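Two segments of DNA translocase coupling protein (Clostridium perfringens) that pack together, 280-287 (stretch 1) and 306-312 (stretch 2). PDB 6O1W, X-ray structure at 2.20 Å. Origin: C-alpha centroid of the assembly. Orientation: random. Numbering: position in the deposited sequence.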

ATOM      1  N   ARG A 280       7.050  10.509  -1.792  1.00 36.24           N
ATOM      2  CA  ARG A 280       6.406  11.713  -2.272  1.00 37.31           C
ATOM      3  C   ARG A 280       5.873  11.463  -3.684  1.00 41.78           C
ATOM      4  O   ARG A 280       6.650  11.511  -4.642  1.00 40.43           O
ATOM      5  N   PRO A 281       4.569  11.120  -3.834  1.00 39.77           N
ATOM      6  CA  PRO A 281       4.023  10.873  -5.178  1.00 40.06           C
ATOM      7  C   PRO A 281       4.137  12.135  -6.029  1.00 43.19           C
ATOM      8  O   PRO A 281       3.892  13.232  -5.551  1.00 40.76           O
ATOM      9  N   ASP A 282       4.613  11.955  -7.252  1.00 41.83           N
ATOM     10  CA  ASP A 282       4.877  12.986  -8.239  1.00 42.49           C
ATOM     11  C   ASP A 282       4.704  12.273  -9.556  1.00 45.45           C
ATOM     12  O   ASP A 282       5.190  11.151  -9.680  1.00 45.59           O
ATOM     13  N   ALA A 283       4.018  12.894 -10.541  1.00 42.55           N
ATOM     14  CA  ALA A 283       3.793  12.317 -11.884  1.00 43.16           C
ATOM     15  C   ALA A 283       5.066  12.037 -12.668  1.00 48.23           C
ATOM     16  O   ALA A 283       5.048  11.207 -13.575  1.00 49.31           O
ATOM     17  N   LYS A 284       6.180  12.692 -12.312  1.00 45.41           N
ATOM     18  CA  LYS A 284       7.475  12.454 -12.965  1.00 45.05           C
ATOM     19  C   LYS A 284       8.092  11.152 -12.491  1.00 47.32           C
ATOM     20  O   LYS A 284       8.895  10.560 -13.222  1.00 47.02           O
ATOM     21  N   VAL A 285       7.726  10.712 -11.262  1.00 41.57           N
ATOM     22  CA  VAL A 285       8.257   9.508 -10.617  1.00 40.10           C
ATOM     23  C   VAL A 285       7.301   8.340 -10.813  1.00 41.70           C
ATOM     24  O   VAL A 285       7.728   7.287 -11.283  1.00 39.92           O
ATOM     25  N   ILE A 286       6.016   8.522 -10.466  1.00 38.11           N
ATOM     26  CA  ILE A 286       4.964   7.516 -10.692  1.00 37.73           C
ATOM     27  C   ILE A 286       4.350   7.897 -12.043  1.00 44.13           C
ATOM     28  O   ILE A 286       3.342   8.600 -12.097  1.00 44.03           O
ATOM     29  N   THR A 287       5.029   7.514 -13.125  1.00 42.23           N
ATOM     30  CA  THR A 287       4.609   7.829 -14.488  1.00 42.99           C
ATOM     31  C   THR A 287       3.412   6.949 -14.903  1.00 48.46           C
ATOM     32  O   THR A 287       2.964   6.088 -14.126  1.00 47.00           O
ATOM     33  N   LYS A 306      -4.085  15.582  -4.959  1.00 48.61           N
ATOM     34  CA  LYS A 306      -3.223  15.279  -6.112  1.00 47.59           C
ATOM     35  C   LYS A 306      -2.314  14.050  -5.853  1.00 46.84           C
ATOM     36  O   LYS A 306      -2.193  13.191  -6.727  1.00 45.75           O
ATOM     37  N   ALA A 307      -1.715  13.972  -4.650  1.00 41.60           N
ATOM     38  CA  ALA A 307      -0.836  12.891  -4.184  1.00 40.37           C
ATOM     39  C   ALA A 307      -1.578  11.540  -4.195  1.00 43.52           C
ATOM     40  O   ALA A 307      -1.008  10.523  -4.626  1.00 42.85           O
ATOM     41  N   SER A 308      -2.855  11.540  -3.723  1.00 38.16           N
ATOM     42  CA  SER A 308      -3.720  10.354  -3.726  1.00 37.45           C
ATOM     43  C   SER A 308      -4.057   9.944  -5.177  1.00 40.81           C
ATOM     44  O   SER A 308      -4.075   8.746  -5.458  1.00 39.09           O
ATOM     45  N   GLU A 309      -4.388  10.930  -6.073  1.00 36.73           N
ATOM     46  CA  GLU A 309      -4.709  10.668  -7.492  1.00 36.99           C
ATOM     47  C   GLU A 309      -3.530  10.086  -8.260  1.00 40.98           C
ATOM     48  O   GLU A 309      -3.724   9.225  -9.114  1.00 39.82           O
ATOM     49  N   ILE A 310      -2.306  10.541  -7.956  1.00 38.96           N
ATOM     50  CA  ILE A 310      -1.110   9.998  -8.615  1.00 38.77           C
ATOM     51  C   ILE A 310      -0.974   8.488  -8.286  1.00 41.54           C
ATOM     52  O   ILE A 310      -0.731   7.689  -9.192  1.00 42.05           O
ATOM     53  N   VAL A 311      -1.192   8.100  -7.008  1.00 34.69           N
ATOM     54  CA  VAL A 311      -1.052   6.707  -6.562  1.00 32.55           C
ATOM     55  C   VAL A 311      -2.231   5.818  -6.978  1.00 37.95           C
ATOM     56  O   VAL A 311      -2.019   4.754  -7.557  1.00 38.01           O
ATOM     57  N   LEU A 312      -3.465   6.252  -6.645  1.00 33.72           N
ATOM     58  CA  LEU A 312      -4.711   5.490  -6.749  1.00 32.52           C
ATOM     59  C   LEU A 312      -5.668   5.857  -7.857  1.00 38.42           C
ATOM     60  O   LEU A 312      -6.653   5.126  -8.059  1.00 39.09           O
TER

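The contact is built from a few apolar side chains, and no hydrogen bond crosses it. Its centre is Ile-310, whose CA-to-CB bond points from the helix toward the loop. With chi1 m and chi2 t, Ile-310 CG2 lies 3.7 Å from Ile-286 CB and 4.0 Å from Pro-281 CB, while Ile-310 CD1 reaches to 4.0 Å from the backbone N of Ala-283. Pro-281 answers from the loop: its ring, puckered C-gamma exo, sets Pro-281 CG 3.6 Å from Val-311 CG2 and 4.3 Å from Ala-307 CB. The closest CA atoms across the stretches are here, with Pro-281 CA 5.4 Å from Ala-307 CA. Ile-286, m then t, also points in and extends Ile-286 CD1 to 3.9 Å from CG2 of Val-311, chi1 t, whose CA-to-CB bond runs sideways to the loop.

The charged groups of the loop pair with one another. Asp-282 points away, chi1 t, and Asp-282 OD1 accepts a hydrogen bond from Lys-284 N at 2.9 Å. Asp-282 OD2 forms salt bridges with Arg-280 NH2 at 2.8 Å and, through a weak bond, with Lys-284 NZ at 3.4 Å. The rule is simple: hydrophobic packing joins the segments, while the charges pair within the loop, with the CA-to-CB bonds of Arg-280 and Asp-282 directed away from the helix.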

ATOM      1  CB  ARG A 280       7.450  12.865  -2.258  1.00 40.66           C
ATOM      2  CG  ARG A 280       6.858  14.266  -2.150  1.00 48.15           C
ATOM      3  CD  ARG A 280       7.886  15.363  -2.439  1.00 55.10           C
ATOM      4  NE  ARG A 280       8.595  15.140  -3.698  1.00 57.36           N
ATOM      5  CZ  ARG A 280       8.141  15.487  -4.897  1.00 70.10           C
ATOM      6  NH1 ARG A 280       6.990  16.139  -5.017  1.00 55.15           N
ATOM      7  NH2 ARG A 280       8.849  15.214  -5.985  1.00 56.26           N
ATOM      8  CB  PRO A 281       2.564  10.498  -4.906  1.00 41.61           C
ATOM      9  CG  PRO A 281       2.553  10.079  -3.458  1.00 45.64           C
ATOM     10  CD  PRO A 281       3.517  10.993  -2.812  1.00 41.56           C
ATOM     11  CB  ASP A 282       6.346  13.452  -8.057  1.00 45.70           C
ATOM     12  CG  ASP A 282       6.852  14.586  -8.941  1.00 62.43           C
ATOM     13  OD1 ASP A 282       6.561  14.571 -10.165  1.00 65.03           O
ATOM     14  OD2 ASP A 282       7.575  15.461  -8.424  1.00 68.19           O
ATOM     15  CB  ALA A 283       2.867  13.195 -12.701  1.00 44.30           C
ATOM     16  CB  LYS A 284       8.453  13.599 -12.675  1.00 47.94           C
ATOM     17  CG  LYS A 284       8.351  14.785 -13.635  1.00 61.59           C
ATOM     18  CD  LYS A 284       8.453  16.145 -12.911  1.00 75.16           C
ATOM     19  CE  LYS A 284       9.723  16.391 -12.112  1.00 84.43           C
ATOM     20  NZ  LYS A 284       9.433  17.030 -10.795  1.00 86.11           N
ATOM     21  CB  VAL A 285       8.644   9.793  -9.133  1.00 44.65           C
ATOM     22  CG1 VAL A 285       8.896   8.507  -8.335  1.00 44.48           C
ATOM     23  CG2 VAL A 285       9.860  10.727  -9.060  1.00 44.40           C
ATOM     24  CB  ILE A 286       3.901   7.480  -9.565  1.00 39.97           C
ATOM     25  CG1 ILE A 286       4.559   7.330  -8.164  1.00 39.77           C
ATOM     26  CG2 ILE A 286       2.830   6.387  -9.863  1.00 39.60           C
ATOM     27  CD1 ILE A 286       3.587   7.458  -6.946  1.00 44.98           C
ATOM     28  CB  THR A 287       5.792   7.619 -15.460  1.00 49.59           C
ATOM     29  OG1 THR A 287       6.205   6.250 -15.403  1.00 47.26           O
ATOM     30  CG2 THR A 287       6.981   8.563 -15.194  1.00 46.28           C
ATOM     31  CB  LYS A 306      -2.394  16.519  -6.503  1.00 50.85           C
ATOM     32  CG  LYS A 306      -1.517  16.337  -7.745  1.00 68.01           C
ATOM     33  CD  LYS A 306      -2.070  17.038  -8.974  1.00 78.27           C
ATOM     34  CE  LYS A 306      -1.371  16.608 -10.244  1.00 89.56           C
ATOM     35  NZ  LYS A 306       0.004  17.170 -10.361  1.00 98.60           N
ATOM     36  CB  ALA A 307      -0.325  13.210  -2.780  1.00 40.73           C
ATOM     37  CB  SER A 308      -5.020  10.629  -2.970  1.00 39.74           C
ATOM     38  OG  SER A 308      -5.896   9.513  -3.038  1.00 42.91           O
ATOM     39  CB  GLU A 309      -5.217  11.925  -8.209  1.00 38.61           C
ATOM     40  CG  GLU A 309      -6.695  12.181  -7.980  1.00 54.47           C
ATOM     41  CD  GLU A 309      -7.275  13.395  -8.680  1.00 87.67           C
ATOM     42  OE1 GLU A 309      -6.496  14.225  -9.206  1.00 86.45           O
ATOM     43  OE2 GLU A 309      -8.521  13.518  -8.698  1.00 89.53           O
ATOM     44  CB  ILE A 310       0.160  10.808  -8.240  1.00 41.65           C
ATOM     45  CG1 ILE A 310       0.118  12.218  -8.878  1.00 41.67           C
ATOM     46  CG2 ILE A 310       1.429  10.055  -8.677  1.00 42.50           C
ATOM     47  CD1 ILE A 310       0.851  13.328  -8.094  1.00 40.92           C
ATOM     48  CB  VAL A 311      -0.808   6.623  -5.033  1.00 34.92           C
ATOM     49  CG1 VAL A 311      -0.723   5.173  -4.543  1.00 34.09           C
ATOM     50  CG2 VAL A 311       0.441   7.397  -4.632  1.00 34.99           C
ATOM     51  CB  LEU A 312      -5.476   5.684  -5.410  1.00 31.69           C
ATOM     52  CG  LEU A 312      -4.768   5.237  -4.135  1.00 34.70           C
ATOM     53  CD1 LEU A 312      -5.525   5.716  -2.913  1.00 34.40           C
ATOM     54  CD2 LEU A 312      -4.569   3.700  -4.091  1.00 33.02           C
TER